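Long-range contact in aerobactin synthase IucA (PDB 5JM8), which probably catalyses an ATP-dependent condensation step in the biosynthesis of the siderophore aerobactin, as a member of the NIS synthetase family: residues P175-Q188 against L248-P261. Sequence-based numbering, arbitrary orientation.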
loop_
_atom_site.group_PDB
_atom_site.type_symbol
_atom_site.label_atom_id
_atom_site.label_comp_id
_atom_site.label_asym_id
_atom_site.label_seq_id
_atom_site.Cartn_x
_atom_site.Cartn_y
_atom_site.Cartn_z
ATOM N N PRO A 175 6.836 15.302 -15.434
ATOM C CA PRO A 175 8.160 14.721 -15.228
ATOM C C PRO A 175 8.544 14.641 -13.762
ATOM O O PRO A 175 7.815 15.121 -12.896
ATOM C CB PRO A 175 9.071 15.698 -15.958
ATOM C CG PRO A 175 8.424 17.016 -15.698
ATOM C CD PRO A 175 6.928 16.755 -15.670
ATOM N N HIS A 176 9.694 14.036 -13.498
ATOM C CA HIS A 176 10.282 14.072 -12.171
ATOM C C HIS A 176 11.791 13.927 -12.288
ATOM O O HIS A 176 12.302 13.443 -13.299
ATOM C CB HIS A 176 9.695 12.979 -11.282
ATOM C CG HIS A 176 9.898 11.593 -11.808
ATOM N ND1 HIS A 176 8.993 10.971 -12.640
ATOM C CD2 HIS A 176 10.896 10.702 -11.603
ATOM C CE1 HIS A 176 9.430 9.759 -12.933
ATOM N NE2 HIS A 176 10.583 9.572 -12.316
ATOM N N PHE A 177 12.503 14.368 -11.260
ATOM C CA PHE A 177 13.958 14.317 -11.273
ATOM C C PHE A 177 14.525 14.441 -9.865
ATOM O O PHE A 177 13.915 15.074 -9.004
ATOM C CB PHE A 177 14.517 15.429 -12.161
ATOM C CG PHE A 177 14.010 16.798 -11.808
ATOM C CD1 PHE A 177 14.548 17.495 -10.739
ATOM C CD2 PHE A 177 12.998 17.390 -12.547
ATOM C CE1 PHE A 177 14.086 18.751 -10.410
ATOM C CE2 PHE A 177 12.533 18.649 -12.222
ATOM C CZ PHE A 177 13.077 19.330 -11.152
ATOM N N PRO A 178 15.700 13.837 -9.623
ATOM C CA PRO A 178 16.338 14.037 -8.322
ATOM C C PRO A 178 17.017 15.402 -8.263
ATOM O O PRO A 178 17.341 15.959 -9.312
ATOM C CB PRO A 178 17.354 12.900 -8.257
ATOM C CG PRO A 178 17.743 12.688 -9.674
ATOM C CD PRO A 178 16.513 12.977 -10.502
ATOM N N LEU A 179 17.224 15.932 -7.062
ATOM C CA LEU A 179 17.853 17.239 -6.912
ATOM C C LEU A 179 19.331 17.192 -7.262
ATOM O O LEU A 179 19.941 16.126 -7.282
ATOM C CB LEU A 179 17.699 17.756 -5.480
ATOM C CG LEU A 179 16.285 18.051 -4.988
ATOM C CD1 LEU A 179 16.339 18.581 -3.566
ATOM C CD2 LEU A 179 15.590 19.039 -5.908
ATOM N N ARG A 180 19.893 18.363 -7.542
ATOM C CA ARG A 180 21.333 18.524 -7.654
ATOM C C ARG A 180 21.852 18.934 -6.285
ATOM O O ARG A 180 21.147 19.605 -5.533
ATOM C CB ARG A 180 21.686 19.566 -8.714
ATOM C CG ARG A 180 23.170 19.713 -8.975
ATOM C CD ARG A 180 23.408 20.676 -10.119
ATOM N NE ARG A 180 24.819 20.794 -10.469
ATOM C CZ ARG A 180 25.458 19.973 -11.295
ATOM N NH1 ARG A 180 24.822 18.954 -11.859
ATOM N NH2 ARG A 180 26.742 20.171 -11.555
ATOM N N TRP A 181 23.077 18.531 -5.958
ATOM C CA TRP A 181 23.605 18.734 -4.611
ATOM C C TRP A 181 25.035 19.267 -4.601
ATOM O O TRP A 181 25.893 18.776 -5.333
ATOM C CB TRP A 181 23.552 17.421 -3.831
ATOM C CG TRP A 181 22.161 16.898 -3.607
ATOM C CD1 TRP A 181 21.450 16.076 -4.433
ATOM C CD2 TRP A 181 21.319 17.156 -2.477
ATOM N NE1 TRP A 181 20.217 15.808 -3.888
ATOM C CE2 TRP A 181 20.113 16.461 -2.687
ATOM C CE3 TRP A 181 21.469 17.909 -1.309
ATOM C CZ2 TRP A 181 19.064 16.495 -1.772
ATOM C CZ3 TRP A 181 20.427 17.943 -0.404
ATOM C CH2 TRP A 181 19.241 17.241 -0.639
ATOM N N PHE A 182 25.272 20.276 -3.764
ATOM C CA PHE A 182 26.613 20.800 -3.523
ATOM C C PHE A 182 27.035 20.551 -2.083
ATOM O O PHE A 182 26.249 20.753 -1.157
ATOM C CB PHE A 182 26.687 22.308 -3.793
ATOM C CG PHE A 182 26.544 22.693 -5.241
ATOM C CD1 PHE A 182 26.495 21.740 -6.247
ATOM C CD2 PHE A 182 26.469 24.029 -5.592
ATOM C CE1 PHE A 182 26.364 22.116 -7.571
ATOM C CE2 PHE A 182 26.337 24.410 -6.912
ATOM C CZ PHE A 182 26.286 23.454 -7.902
ATOM N N ALA A 183 28.278 20.123 -1.894
ATOM C CA ALA A 183 28.894 20.164 -0.575
ATOM C C ALA A 183 29.498 21.551 -0.408
ATOM O O ALA A 183 30.354 21.957 -1.194
ATOM C CB ALA A 183 29.943 19.083 -0.418
ATOM N N VAL A 184 29.033 22.277 0.605
ATOM C CA VAL A 184 29.378 23.685 0.769
ATOM C C VAL A 184 29.873 23.990 2.180
ATOM O O VAL A 184 29.276 23.548 3.162
ATOM C CB VAL A 184 28.163 24.588 0.467
ATOM C CG1 VAL A 184 28.540 26.058 0.581
ATOM C CG2 VAL A 184 27.602 24.284 -0.912
ATOM N N ASN A 185 30.960 24.749 2.274
ATOM C CA ASN A 185 31.455 25.201 3.568
ATOM C C ASN A 185 30.451 26.173 4.181
ATOM O O ASN A 185 29.943 27.063 3.499
ATOM C CB ASN A 185 32.835 25.859 3.428
ATOM C CG ASN A 185 33.467 26.198 4.773
ATOM O OD1 ASN A 185 32.781 26.565 5.725
ATOM N ND2 ASN A 185 34.787 26.085 4.850
ATOM N N LYS A 186 30.178 26.000 5.472
ATOM C CA LYS A 186 29.161 26.784 6.168
ATOM C C LYS A 186 29.409 28.289 6.089
ATOM O O LYS A 186 28.478 29.086 6.222
ATOM C CB LYS A 186 29.088 26.358 7.632
ATOM C CG LYS A 186 30.372 26.579 8.414
ATOM C CD LYS A 186 30.218 26.090 9.844
ATOM C CE LYS A 186 31.487 26.288 10.647
ATOM N NZ LYS A 186 31.338 25.774 12.035
ATOM N N THR A 187 30.663 28.673 5.870
ATOM C CA THR A 187 31.018 30.083 5.725
ATOM C C THR A 187 30.436 30.679 4.451
ATOM O O THR A 187 30.500 31.893 4.249
ATOM C CB THR A 187 32.545 30.294 5.693
ATOM O OG1 THR A 187 33.094 29.654 4.534
ATOM C CG2 THR A 187 33.204 29.731 6.946
ATOM N N GLN A 188 29.885 29.825 3.591
ATOM C CA GLN A 188 29.273 30.273 2.345
ATOM C C GLN A 188 27.784 29.932 2.280
ATOM O O GLN A 188 27.166 30.020 1.217
ATOM C CB GLN A 188 30.000 29.661 1.147
ATOM C CG GLN A 188 31.470 30.047 1.060
ATOM C CD GLN A 188 31.680 31.550 1.049
ATOM O OE1 GLN A 188 32.330 32.104 1.934
ATOM N NE2 GLN A 188 31.132 32.216 0.040
ATOM N N LEU A 248 35.593 25.559 -1.338
ATOM C CA LEU A 248 34.446 25.797 -0.465
ATOM C C LEU A 248 33.157 25.251 -1.070
ATOM O O LEU A 248 32.128 25.199 -0.398
ATOM C CB LEU A 248 34.294 27.291 -0.179
ATOM C CG LEU A 248 35.473 27.931 0.558
ATOM C CD1 LEU A 248 35.297 29.437 0.663
ATOM C CD2 LEU A 248 35.672 27.323 1.940
ATOM N N ILE A 249 33.218 24.858 -2.340
ATOM C CA ILE A 249 32.100 24.187 -2.994
ATOM C C ILE A 249 32.575 22.953 -3.748
ATOM O O ILE A 249 33.537 23.014 -4.518
ATOM C CB ILE A 249 31.360 25.124 -3.974
ATOM C CG1 ILE A 249 30.587 26.189 -3.192
ATOM C CG2 ILE A 249 30.399 24.323 -4.868
ATOM C CD1 ILE A 249 29.828 27.188 -4.058
ATOM N N LYS A 250 31.886 21.837 -3.525
ATOM C CA LYS A 250 32.098 20.624 -4.302
ATOM C C LYS A 250 30.787 20.220 -4.966
ATOM O O LYS A 250 29.751 20.124 -4.310
ATOM C CB LYS A 250 32.626 19.487 -3.424
ATOM C CG LYS A 250 32.857 18.182 -4.179
ATOM C CD LYS A 250 33.371 17.081 -3.269
ATOM C CE LYS A 250 33.600 15.789 -4.042
ATOM N NZ LYS A 250 34.077 14.683 -3.167
ATOM N N ASP A 251 30.844 19.991 -6.271
ATOM C CA ASP A 251 29.673 19.597 -7.041
ATOM C C ASP A 251 29.461 18.083 -6.980
ATOM O O ASP A 251 30.210 17.319 -7.588
ATOM C CB ASP A 251 29.833 20.053 -8.491
ATOM C CG ASP A 251 28.587 19.827 -9.320
ATOM O OD1 ASP A 251 27.606 19.251 -8.803
ATOM O OD2 ASP A 251 28.590 20.225 -10.504
ATOM N N LEU A 252 28.426 17.661 -6.258
ATOM C CA LEU A 252 28.159 16.239 -6.054
ATOM C C LEU A 252 27.256 15.665 -7.142
ATOM O O LEU A 252 27.087 14.449 -7.242
ATOM C CB LEU A 252 27.524 16.013 -4.679
ATOM C CG LEU A 252 28.358 16.464 -3.476
ATOM C CD1 LEU A 252 27.606 16.222 -2.176
ATOM C CD2 LEU A 252 29.705 15.754 -3.444
ATOM N N GLY A 253 26.675 16.539 -7.956
ATOM C CA GLY A 253 25.802 16.110 -9.032
ATOM C C GLY A 253 24.382 15.847 -8.566
ATOM O O GLY A 253 23.991 16.252 -7.468
ATOM N N GLU A 254 23.610 15.166 -9.408
ATOM C CA GLU A 254 22.236 14.807 -9.075
ATOM C C GLU A 254 22.188 13.519 -8.265
ATOM O O GLU A 254 22.979 12.604 -8.496
ATOM C CB GLU A 254 21.401 14.646 -10.344
ATOM C CG GLU A 254 21.323 15.897 -11.193
ATOM C CD GLU A 254 20.543 15.679 -12.472
ATOM O OE1 GLU A 254 20.103 14.534 -12.714
ATOM O OE2 GLU A 254 20.370 16.652 -13.235
ATOM N N ALA A 255 21.251 13.449 -7.324
ATOM C CA ALA A 255 21.123 12.278 -6.468
ATOM C C ALA A 255 19.839 12.305 -5.655
ATOM O O ALA A 255 19.308 13.371 -5.343
ATOM C CB ALA A 255 22.321 12.179 -5.531
ATOM N N GLY A 256 19.352 11.116 -5.318
ATOM C CA GLY A 256 18.316 10.973 -4.314
ATOM C C GLY A 256 16.908 10.779 -4.832
ATOM O O GLY A 256 16.689 10.341 -5.963
ATOM N N ALA A 257 15.947 11.113 -3.976
ATOM C CA ALA A 257 14.538 10.860 -4.240
ATOM C C ALA A 257 14.031 11.678 -5.423
ATOM O O ALA A 257 14.596 12.720 -5.746
ATOM C CB ALA A 257 13.719 11.168 -2.996
ATOM N N PRO A 258 12.959 11.201 -6.076
ATOM C CA PRO A 258 12.380 11.921 -7.214
ATOM C C PRO A 258 11.528 13.109 -6.783
ATOM O O PRO A 258 10.762 12.996 -5.827
ATOM C CB PRO A 258 11.522 10.856 -7.894
ATOM C CG PRO A 258 11.100 9.968 -6.784
ATOM C CD PRO A 258 12.252 9.935 -5.814
ATOM N N TRP A 259 11.664 14.228 -7.488
ATOM C CA TRP A 259 10.893 15.432 -7.194
ATOM C C TRP A 259 10.010 15.815 -8.372
ATOM O O TRP A 259 10.408 15.672 -9.525
ATOM C CB TRP A 259 11.825 16.585 -6.843
ATOM C CG TRP A 259 12.469 16.419 -5.517
ATOM C CD1 TRP A 259 13.556 15.651 -5.225
ATOM C CD2 TRP A 259 12.066 17.032 -4.290
ATOM N NE1 TRP A 259 13.857 15.751 -3.889
ATOM C CE2 TRP A 259 12.954 16.591 -3.293
ATOM C CE3 TRP A 259 11.035 17.906 -3.939
ATOM C CZ2 TRP A 259 12.846 17.001 -1.969
ATOM C CZ3 TRP A 259 10.931 18.311 -2.626
ATOM C CH2 TRP A 259 11.830 17.860 -1.657
ATOM N N LEU A 260 8.814 16.310 -8.066
ATOM C CA LEU A 260 7.840 16.684 -9.084
ATOM C C LEU A 260 7.671 18.199 -9.152
ATOM O O LEU A 260 7.302 18.820 -8.155
ATOM C CB LEU A 260 6.483 16.037 -8.789
ATOM C CG LEU A 260 6.261 14.572 -9.172
ATOM C CD1 LEU A 260 7.163 13.629 -8.390
ATOM C CD2 LEU A 260 4.800 14.216 -8.958
ATOM N N PRO A 261 7.949 18.808 -10.319
ATOM C CA PRO A 261 7.585 20.225 -10.421
ATOM C C PRO A 261 6.074 20.418 -10.332
ATOM O O PRO A 261 5.329 19.696 -10.994
ATOM C CB PRO A 261 8.124 20.640 -11.797
ATOM C CG PRO A 261 8.367 19.367 -12.536
ATOM C CD PRO A 261 8.706 18.348 -11.497
HETATM O O HOH W 1 16.582 14.511 -4.811
HETATM O O HOH W 2 21.633 18.677 -12.724
#
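Trp-181 reaches past the partner strand's bulge to Ala-255, and its side chain can be followed outward atom by atom. CB lies 3.8 Å from Gly-253 O, the acceptor of Trp-181's own backbone N. With CG anti to the carbonyl carbon (chi1 -63°), the pyrrole edge runs along the chain, where CD1 passes 4.1 Å from Ala-255 CB. NE1 then donates to Ala-255 O at 3.0 Å; this bond is bent (140° at the hydrogen), and NE1 stands above the carbonyl plane. The Trp-181 side chain also packs on Ala-206 and Asn-209 of helix 198-209.

A water accepts from Leu-179 N and donates to Ala-255 O and Ala-257 O, and so links the strand to the corner at Gly-256 and Ala-257. Beyond the corner, the Trp-259 indole takes Leu-179 over one face, with Leu-179 CG 3.8 Å from the centroid of its five-membered ring, a CH-pi contact. Phe-177 and Trp-259 form a hydrogen-bonded antiparallel pair there, and Pro-261 CD packs on Phe-177 CE2.

On the other face of the strands, Arg-180 and Asp-251 form a salt bridge whose modelled separation is too short to be trusted. Asp-251 OD1 also closes an Asx turn by accepting from Gly-253 N at 3.0 Å, while the same oxygen sits at the edge of the Phe-182 ring. At the far end, Leu-248 CD2 rests 3.5 Å from Asn-185 CB.

Strand 177-185 is thus central in a three-stranded antiparallel sheet, flanked by strands 221-226 and 249-255. Leu-252 and Gly-253 together opposite Trp-181 make a classic beta bulge, and the corner after it carries the chain into strand 258-261, where the side chain of Pro-261 is about 10 Å from the bound ATP.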